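Local coordinates for phosphoenolpyruvate-protein phosphotransferase (Acinetobacter sp., PDB 3CI6), which is the GAF domain of an enzyme that probably transfers the phosphoryl group of phosphoenolpyruvate to a protein histidine, at residues Lys41-Ser46 with Gln135-Gln140; Ile31-Val36 with Cys45-Leu50; Leu118-Met123 with Gly130-Gln135. All coordinates share one frame; numbering follows the deposited sequence. Where two conformers were deposited one is given.

How the interactions relate
All three contacts belong to one GAF domain and use its antiparallel sheet. Interaction 2 comes first along the chain and sets helix 25-40 on strand 44-51. Interaction 1 shares Cys45 and Ser46 with it and joins the start of that strand to the end of strand 127-136. In sequence, interaction 3 falls between the segments of interaction 1, sharing Gln135; it is the hairpin of strands 116-124 and 127-136. The centre of interaction 1 is about 13 Å from each of the others, and the centres of 2 and 3 are about 8 Å apart. Together they unite the early and late halves of the sheet and place a helix on one face.

Interaction 1 (Lys41-Ser46 with Gln135-Gln140); sequences KVDVCS and QNKQPQ
The amide of Asn136 and the carboxylate of Asp43 are the two flat groups, their planes 53° apart. Asp43 N stands above the amide plane and gives its hydrogen to Asn136 OD1 at 3.0 Å. Over the other face runs the aliphatic part of Gln140, with CG 4.0 Å from Asn136 CG. Val42 CG1 meets the outer end of the amide, 3.7 Å from both OD1 and ND2 of Asn136. ND2 bonds Ser116 OG, which should fix the amide flip.

The carboxylate crosses to the other segment. Asp43 OD2 takes Lys137 N on its anti lone pair at 2.8 Å, in a nearly straight bond (170°). Water 1 also donates to this oxygen and accepts from Gln138 N.

Val44 and Gln135 form a hydrogen-bonded antiparallel pair, with Gln135 N 2.9 Å from Val44 O. Their side chains lie side by side. Water 2 joins Gln135 OE1 to Ser46 OG. Beyond this pair no bond runs from backbone to backbone between the segments; Asn136 stays paired with Ser116, and the side chains of Asn136 and Asp43 make the further links.

Lys63 NZ of strand 56-63 binds the carbonyls of Val42 and Asp43. Phe142 packs on Val42 and Asn136, while Tyr114 meets Val44. The pair joins strands 44-51 and 127-136, distant in sequence but neighbours in the middle of the GAF sheet, with helix 25-40 just ahead of the first.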
loop_
_atom_site.group_PDB
_atom_site.type_symbol
_atom_site.label_atom_id
_atom_site.label_comp_id
_atom_site.label_asym_id
_atom_site.label_seq_id
_atom_site.Cartn_x
_atom_site.Cartn_y
_atom_site.Cartn_z
ATOM N N LYS B 41 -12.316 -0.353 15.875
ATOM C CA LYS B 41 -13.556 -0.517 16.621
ATOM C C LYS B 41 -14.620 0.493 16.153
ATOM O O LYS B 41 -15.106 1.334 16.913
ATOM C CB LYS B 41 -13.350 -0.476 18.135
ATOM C CG LYS B 41 -12.395 -1.568 18.636
ATOM C CD LYS B 41 -12.848 -2.959 18.217
ATOM C CE LYS B 41 -12.229 -4.054 19.071
ATOM N NZ LYS B 41 -10.897 -4.476 18.567
ATOM N N VAL B 42 -14.953 0.374 14.878
ATOM C CA VAL B 42 -15.967 1.216 14.251
ATOM C C VAL B 42 -17.148 0.365 13.810
ATOM O O VAL B 42 -17.034 -0.833 13.624
ATOM C CB VAL B 42 -15.390 2.049 13.096
ATOM C CG1 VAL B 42 -14.365 3.069 13.657
ATOM C CG2 VAL B 42 -14.747 1.169 12.040
ATOM N N ASP B 43 -18.290 1.012 13.673
ATOM C CA ASP B 43 -19.524 0.304 13.347
ATOM C C ASP B 43 -19.513 -0.258 11.939
ATOM O O ASP B 43 -19.982 -1.375 11.719
ATOM C CB ASP B 43 -20.732 1.231 13.490
ATOM C CG ASP B 43 -20.986 1.637 14.912
ATOM O OD1 ASP B 43 -20.791 0.786 15.821
ATOM O OD2 ASP B 43 -21.421 2.809 15.134
ATOM N N VAL B 44 -19.016 0.533 10.987
ATOM C CA VAL B 44 -19.033 0.166 9.597
ATOM C C VAL B 44 -17.755 0.518 8.875
ATOM O O VAL B 44 -17.240 1.619 9.045
ATOM C CB VAL B 44 -20.208 0.855 8.843
ATOM C CG1 VAL B 44 -20.160 0.571 7.333
ATOM C CG2 VAL B 44 -21.546 0.476 9.472
ATOM N N CYS B 45 -17.229 -0.415 8.088
ATOM C CA CYS B 45 -16.186 -0.104 7.122
ATOM C C CYS B 45 -16.563 -0.754 5.803
ATOM O O CYS B 45 -16.799 -1.951 5.763
ATOM C CB CYS B 45 -14.865 -0.623 7.600
ATOM S SG CYS B 45 -13.506 -0.275 6.398
ATOM N N SER B 46 -16.625 0.050 4.759
ATOM C CA SER B 46 -17.011 -0.427 3.440
ATOM C C SER B 46 -16.066 0.087 2.392
ATOM O O SER B 46 -15.463 1.143 2.550
ATOM C CB SER B 46 -18.396 0.077 3.085
ATOM O OG SER B 46 -19.362 -0.194 4.073
ATOM N N GLN B 135 -17.851 4.498 8.944
ATOM C CA GLN B 135 -19.015 5.197 9.507
ATOM C C GLN B 135 -19.298 4.711 10.911
ATOM O O GLN B 135 -19.045 3.554 11.235
ATOM C CB GLN B 135 -20.265 4.972 8.668
ATOM C CG GLN B 135 -20.196 5.676 7.326
ATOM C CD GLN B 135 -21.380 5.306 6.461
ATOM O OE1 GLN B 135 -21.538 4.144 6.044
ATOM N NE2 GLN B 135 -22.264 6.283 6.239
ATOM N N ASN B 136 -19.844 5.591 11.735
ATOM C CA ASN B 136 -20.275 5.241 13.065
ATOM C C ASN B 136 -21.605 5.913 13.342
ATOM O O ASN B 136 -21.922 6.970 12.784
ATOM C CB ASN B 136 -19.238 5.669 14.078
ATOM C CG ASN B 136 -17.988 4.928 13.899
ATOM O OD1 ASN B 136 -17.848 3.830 14.449
ATOM N ND2 ASN B 136 -17.075 5.476 13.088
ATOM N N LYS B 137 -22.374 5.277 14.214
ATOM C CA LYS B 137 -23.694 5.802 14.543
ATOM C C LYS B 137 -23.632 7.207 15.147
ATOM O O LYS B 137 -24.328 8.130 14.698
ATOM C CB LYS B 137 -24.403 4.805 15.452
ATOM C CG LYS B 137 -24.835 3.572 14.714
ATOM C CD LYS B 137 -25.202 2.466 15.693
ATOM C CE LYS B 137 -25.531 1.192 14.973
ATOM N NZ LYS B 137 -26.126 0.226 15.945
ATOM N N GLN B 138 -22.769 7.381 16.116
ATOM C CA GLN B 138 -22.605 8.659 16.779
ATOM C C GLN B 138 -21.515 9.476 16.131
ATOM O O GLN B 138 -20.628 8.910 15.496
ATOM C CB GLN B 138 -22.211 8.394 18.219
ATOM C CG GLN B 138 -23.310 7.684 18.993
ATOM C CD GLN B 138 -22.792 6.804 20.112
ATOM O OE1 GLN B 138 -21.605 6.439 20.147
ATOM N NE2 GLN B 138 -23.688 6.448 21.041
ATOM N N PRO B 139 -21.525 10.797 16.338
ATOM C CA PRO B 139 -20.383 11.605 15.910
ATOM C C PRO B 139 -19.105 11.072 16.596
ATOM O O PRO B 139 -19.140 10.689 17.766
ATOM C CB PRO B 139 -20.745 13.015 16.397
ATOM C CG PRO B 139 -22.201 13.011 16.588
ATOM C CD PRO B 139 -22.525 11.619 17.052
ATOM N N GLN B 140 -17.992 11.052 15.865
ATOM C CA GLN B 140 -16.697 10.538 16.357
ATOM C C GLN B 140 -15.579 11.388 15.763
ATOM O O GLN B 140 -15.563 11.615 14.554
ATOM C CB GLN B 140 -16.441 9.086 15.908
ATOM C CG GLN B 140 -17.460 8.069 16.297
ATOM C CD GLN B 140 -17.334 7.674 17.731
ATOM O OE1 GLN B 140 -16.688 6.677 18.047
ATOM N NE2 GLN B 140 -17.873 8.480 18.618
HETATM O O HOH W 1 -21.453 4.713 17.201
HETATM O O HOH W 2 -20.407 2.326 4.225
#

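Interaction 2 (Ile31-Val36 with Cys45-Leu50)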
loop_
_atom_site.group_PDB
_atom_site.type_symbol
_atom_site.label_atom_id
_atom_site.label_comp_id
_atom_site.label_asym_id
_atom_site.label_seq_id
_atom_site.Cartn_x
_atom_site.Cartn_y
_atom_site.Cartn_z
ATOM N N ILE B 31 -10.828 -8.861 3.595
ATOM C CA ILE B 31 -9.849 -8.768 4.690
ATOM C C ILE B 31 -9.713 -7.341 5.132
ATOM O O ILE B 31 -9.728 -7.041 6.326
ATOM C CB ILE B 31 -8.482 -9.291 4.232
ATOM C CG1 ILE B 31 -8.531 -10.800 4.083
ATOM C CG2 ILE B 31 -7.415 -8.960 5.239
ATOM C CD1 ILE B 31 -7.408 -11.348 3.135
HETATM N N MSE B 32 -9.576 -6.424 4.181
HETATM C CA MSE B 32 -9.355 -5.037 4.583
HETATM C C MSE B 32 -10.523 -4.458 5.380
HETATM O O MSE B 32 -10.308 -3.857 6.431
HETATM C CB MSE B 32 -9.069 -4.133 3.404
HETATM C CG MSE B 32 -8.617 -2.758 3.852
HETATM SE SE MSE B 32 -8.186 -1.724 2.330
HETATM C CE MSE B 32 -9.962 -1.795 1.459
ATOM N N VAL B 33 -11.748 -4.610 4.904
ATOM C CA VAL B 33 -12.877 -3.963 5.641
ATOM C C VAL B 33 -13.051 -4.555 7.031
ATOM O O VAL B 33 -13.349 -3.848 8.005
ATOM C CB VAL B 33 -14.213 -3.923 4.858
ATOM C CG1 VAL B 33 -14.025 -3.123 3.581
ATOM C CG2 VAL B 33 -14.777 -5.296 4.631
ATOM N N ASN B 34 -12.890 -5.860 7.171
ATOM C CA ASN B 34 -13.098 -6.505 8.467
ATOM C C ASN B 34 -11.962 -6.171 9.418
ATOM O O ASN B 34 -12.191 -5.891 10.590
ATOM C CB ASN B 34 -13.264 -7.996 8.261
ATOM C CG ASN B 34 -14.660 -8.327 7.796
ATOM O OD1 ASN B 34 -15.604 -8.324 8.609
ATOM N ND2 ASN B 34 -14.835 -8.518 6.495
ATOM N N GLN B 35 -10.733 -6.201 8.910
ATOM C CA GLN B 35 -9.603 -5.857 9.753
ATOM C C GLN B 35 -9.528 -4.394 10.157
ATOM O O GLN B 35 -9.197 -4.111 11.311
ATOM C CB GLN B 35 -8.275 -6.322 9.161
ATOM C CG GLN B 35 -8.177 -7.806 8.955
ATOM C CD GLN B 35 -8.120 -8.614 10.206
ATOM O OE1 GLN B 35 -8.340 -8.102 11.317
ATOM N NE2 GLN B 35 -7.772 -9.881 10.067
ATOM N N VAL B 36 -9.915 -3.498 9.261
ATOM C CA VAL B 36 -10.028 -2.071 9.603
ATOM C C VAL B 36 -11.091 -1.908 10.699
ATOM O O VAL B 36 -10.866 -1.237 11.721
ATOM C CB VAL B 36 -10.353 -1.191 8.406
ATOM C CG1 VAL B 36 -10.802 0.220 8.860
ATOM C CG2 VAL B 36 -9.089 -1.096 7.482
ATOM N N CYS B 45 -17.229 -0.415 8.088
ATOM C CA CYS B 45 -16.186 -0.104 7.122
ATOM C C CYS B 45 -16.563 -0.754 5.803
ATOM O O CYS B 45 -16.799 -1.951 5.763
ATOM C CB CYS B 45 -14.865 -0.623 7.600
ATOM S SG CYS B 45 -13.506 -0.275 6.398
ATOM N N SER B 46 -16.625 0.050 4.759
ATOM C CA SER B 46 -17.011 -0.427 3.440
ATOM C C SER B 46 -16.066 0.087 2.392
ATOM O O SER B 46 -15.463 1.143 2.550
ATOM C CB SER B 46 -18.396 0.077 3.085
ATOM O OG SER B 46 -19.362 -0.194 4.073
ATOM N N ILE B 47 -16.020 -0.618 1.266
ATOM C CA ILE B 47 -15.228 -0.150 0.142
ATOM C C ILE B 47 -16.074 -0.166 -1.116
ATOM O O ILE B 47 -16.804 -1.130 -1.407
ATOM C CB ILE B 47 -13.932 -0.953 -0.037
ATOM C CG1 ILE B 47 -13.059 -0.354 -1.141
ATOM C CG2 ILE B 47 -14.232 -2.421 -0.269
ATOM C CD1 ILE B 47 -12.692 1.021 -0.926
ATOM N N TYR B 48 -16.058 0.974 -1.788
ATOM C CA TYR B 48 -16.759 1.170 -3.048
ATOM C C TYR B 48 -15.707 1.278 -4.125
ATOM O O TYR B 48 -14.791 2.129 -4.058
ATOM C CB TYR B 48 -17.603 2.484 -2.986
ATOM C CG TYR B 48 -18.701 2.466 -1.987
ATOM C CD1 TYR B 48 -18.426 2.807 -0.681
ATOM C CD2 TYR B 48 -20.016 2.113 -2.312
ATOM C CE1 TYR B 48 -19.398 2.790 0.298
ATOM C CE2 TYR B 48 -20.976 2.093 -1.321
ATOM C CZ TYR B 48 -20.646 2.434 -0.031
ATOM O OH TYR B 48 -21.585 2.420 1.026
ATOM N N LEU B 49 -15.821 0.489 -5.180
ATOM C CA LEU B 49 -14.856 0.562 -6.267
ATOM C C LEU B 49 -15.456 1.248 -7.472
ATOM O O LEU B 49 -16.652 1.080 -7.784
ATOM C CB LEU B 49 -14.354 -0.826 -6.690
ATOM C CG LEU B 49 -13.523 -1.556 -5.638
ATOM C CD1 LEU B 49 -12.911 -2.782 -6.326
ATOM C CD2 LEU B 49 -12.474 -0.622 -5.019
ATOM N N LEU B 50 -14.677 2.072 -8.140
ATOM C CA LEU B 50 -15.146 2.723 -9.350
ATOM C C LEU B 50 -15.236 1.683 -10.477
ATOM O O LEU B 50 -14.226 1.101 -10.858
ATOM C CB LEU B 50 -14.214 3.905 -9.684
ATOM C CG LEU B 50 -14.824 5.068 -10.478
ATOM C CD1 LEU B 50 -13.853 6.253 -10.591
ATOM C CD2 LEU B 50 -15.268 4.538 -11.841
#
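Cys45 SG sits against the helix, between Val33 and Val36. Its chi1 of 179° puts the sulfur anti to the backbone N and sends it to the helix surface. Val36 CG1 touches SG at 3.7 Å, and Val33 CB lies 4.0 Å from the same sulfur. Val33 also covers the strand backbone: its CB is 3.4 Å from Cys45 O. The CG1 branch of Val33 then reaches along the strand to Ile47 CG2 at 3.9 Å. The Val33 and Ile47 side chains cross at about a right angle. Farther along, the selenomethionine Met32 runs extended to SE, then turns at chi3 (60°) to bring CE to Ile47 CG1 at 4.3 Å, a looser touch. No hydrogen bond crosses between the segments; apolar side chains meet each other and the carbonyl of Cys45.

This is helix-on-sheet packing in the alpha+beta fold of a GAF domain. Helix 25-40 turns back into strand 44-51, and the two segments run nearly antiparallel, at 153°, with axes 7.4 Å apart at their closest. Cys45 and Ile47 face the helix, while Ser46 between them points away and bonds Ser62 OG.

Helix 144-167 packs beside helix 25-40 on the same face of the sheet: Leu150 and Leu153 meet Val36, and Leu157 meets Met32. Ile19 of helix 7-20 meets Met32 as well. Strands on both flanks hold the strand backbone, Cys45 pairing with Lys63 and Ser46 with Val133. Two residues beyond Ile47, Leu49 packs on Ile161 and touches the bound 1-ethoxy-2-(2-ethoxyethoxy)ethane.

Interaction 3 (Leu118-Met123 with Gly130-Gln135)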
loop_
_atom_site.group_PDB
_atom_site.type_symbol
_atom_site.label_atom_id
_atom_site.label_comp_id
_atom_site.label_asym_id
_atom_site.label_seq_id
_atom_site.Cartn_x
_atom_site.Cartn_y
_atom_site.Cartn_z
ATOM N N LEU B 118 -15.929 9.007 7.553
ATOM C CA LEU B 118 -14.522 9.138 7.224
ATOM C C LEU B 118 -14.289 8.440 5.899
ATOM O O LEU B 118 -14.349 7.216 5.807
ATOM C CB LEU B 118 -13.662 8.530 8.332
ATOM C CG LEU B 118 -12.179 8.325 8.081
ATOM C CD1 LEU B 118 -11.478 9.556 7.553
ATOM C CD2 LEU B 118 -11.492 7.840 9.392
ATOM N N GLY B 119 -14.114 9.233 4.849
ATOM C CA GLY B 119 -13.950 8.693 3.472
ATOM C C GLY B 119 -12.537 8.958 2.994
ATOM O O GLY B 119 -12.021 10.083 3.185
ATOM N N VAL B 120 -11.919 7.937 2.393
ATOM C CA VAL B 120 -10.529 7.981 2.016
ATOM C C VAL B 120 -10.438 7.533 0.551
ATOM O O VAL B 120 -10.978 6.480 0.191
ATOM C CB VAL B 120 -9.675 7.062 2.905
ATOM C CG1 VAL B 120 -8.232 7.200 2.509
ATOM C CG2 VAL B 120 -9.877 7.412 4.364
ATOM N N PRO B 121 -9.815 8.343 -0.296
ATOM C CA PRO B 121 -9.753 7.923 -1.707
ATOM C C PRO B 121 -8.708 6.840 -1.919
ATOM O O PRO B 121 -7.637 6.862 -1.303
ATOM C CB PRO B 121 -9.320 9.179 -2.400
ATOM C CG PRO B 121 -8.545 9.909 -1.382
ATOM C CD PRO B 121 -9.156 9.630 -0.071
ATOM N N VAL B 122 -9.020 5.914 -2.831
ATOM C CA VAL B 122 -8.081 4.864 -3.267
ATOM C C VAL B 122 -7.604 5.366 -4.622
ATOM O O VAL B 122 -8.395 5.457 -5.569
ATOM C CB VAL B 122 -8.758 3.480 -3.349
ATOM C CG1 VAL B 122 -7.699 2.471 -3.719
ATOM C CG2 VAL B 122 -9.442 3.110 -2.033
HETATM N N MSE B 123 -6.323 5.743 -4.670
HETATM C CA MSE B 123 -5.692 6.379 -5.836
HETATM C C MSE B 123 -4.544 5.531 -6.382
HETATM O O MSE B 123 -3.682 5.130 -5.617
HETATM C CB MSE B 123 -5.098 7.720 -5.428
HETATM C CG MSE B 123 -6.061 8.700 -4.777
HETATM SE SE MSE B 123 -7.516 9.319 -5.900
HETATM C CE MSE B 123 -6.357 10.077 -7.313
ATOM N N GLY B 130 -11.413 3.979 -6.238
ATOM C CA GLY B 130 -12.498 3.665 -5.276
ATOM C C GLY B 130 -12.420 4.581 -4.083
ATOM O O GLY B 130 -11.606 5.496 -4.059
ATOM N N VAL B 131 -13.302 4.333 -3.131
ATOM C CA VAL B 131 -13.400 5.103 -1.904
ATOM C C VAL B 131 -13.657 4.138 -0.767
ATOM O O VAL B 131 -14.539 3.316 -0.820
ATOM C CB VAL B 131 -14.533 6.146 -1.979
ATOM C CG1 VAL B 131 -14.651 6.849 -0.614
ATOM C CG2 VAL B 131 -14.299 7.132 -3.136
ATOM N N LEU B 132 -12.855 4.274 0.283
ATOM C CA LEU B 132 -13.066 3.552 1.526
ATOM C C LEU B 132 -13.857 4.429 2.477
ATOM O O LEU B 132 -13.562 5.621 2.623
ATOM C CB LEU B 132 -11.723 3.193 2.128
ATOM C CG LEU B 132 -11.996 2.559 3.468
ATOM C CD1 LEU B 132 -11.879 1.146 3.340
ATOM C CD2 LEU B 132 -11.300 3.216 4.638
ATOM N N VAL B 133 -14.888 3.853 3.100
ATOM C CA VAL B 133 -15.754 4.597 3.996
ATOM C C VAL B 133 -15.785 3.937 5.365
ATOM O O VAL B 133 -16.032 2.741 5.467
ATOM C CB VAL B 133 -17.159 4.654 3.418
ATOM C CG1 VAL B 133 -18.100 5.265 4.415
ATOM C CG2 VAL B 133 -17.166 5.418 2.059
ATOM N N VAL B 134 -15.543 4.712 6.412
ATOM C CA VAL B 134 -15.719 4.313 7.799
ATOM C C VAL B 134 -16.867 5.147 8.351
ATOM O O VAL B 134 -16.900 6.385 8.190
ATOM C CB VAL B 134 -14.410 4.504 8.584
ATOM C CG1 VAL B 134 -14.656 4.547 10.061
ATOM C CG2 VAL B 134 -13.388 3.424 8.210
ATOM N N GLN B 135 -17.851 4.498 8.944
ATOM C CA GLN B 135 -19.015 5.197 9.507
ATOM C C GLN B 135 -19.298 4.711 10.911
ATOM O O GLN B 135 -19.045 3.554 11.235
ATOM C CB GLN B 135 -20.265 4.972 8.668
ATOM C CG GLN B 135 -20.196 5.676 7.326
ATOM C CD GLN B 135 -21.380 5.306 6.461
ATOM O OE1 GLN B 135 -21.538 4.144 6.044
ATOM N NE2 GLN B 135 -22.264 6.283 6.239
#
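Backbone hydrogen bonds carry this contact. Leu118 N to Val134 O is 2.9 Å, and Val134 N to Leu118 O is 2.8 Å. Val120 N to Leu132 O and Leu132 N to Val120 O repeat the pattern. In all four the donor lies in the carbonyl plane. The pairing loosens toward the turn. Val122 N still reaches Gly130 O at 2.9 Å, but from 44° above the carbonyl plane, and the return bond from Gly130 N to Val122 O is weak at 3.4 Å.

CA-H...O contacts fill in between. The shortest joins Gly119 CA to Leu132 O at 3.2 Å.

The two strands form a beta hairpin in the GAF sheet, and strand 127-136 continues the sheet to strand 44-51. Val131 and Val133 make backbone hydrogen bonds there to Tyr48 and Ser46.

Apolar contacts across the hairpin are modest. Leu118 CB and Val134 CB are 4.1 Å apart, and Val120 CG2 and Leu132 CD2 4.4 Å. Val122 CB instead packs on backbone, 3.6 Å from Gly130 O. Leu118, Val122 and Leu132 face helix 144-167, with Cys154 touching the last two. Pro121, Val131 and Val133 are on the other face, against Val82 and Val85 of helix 80-88.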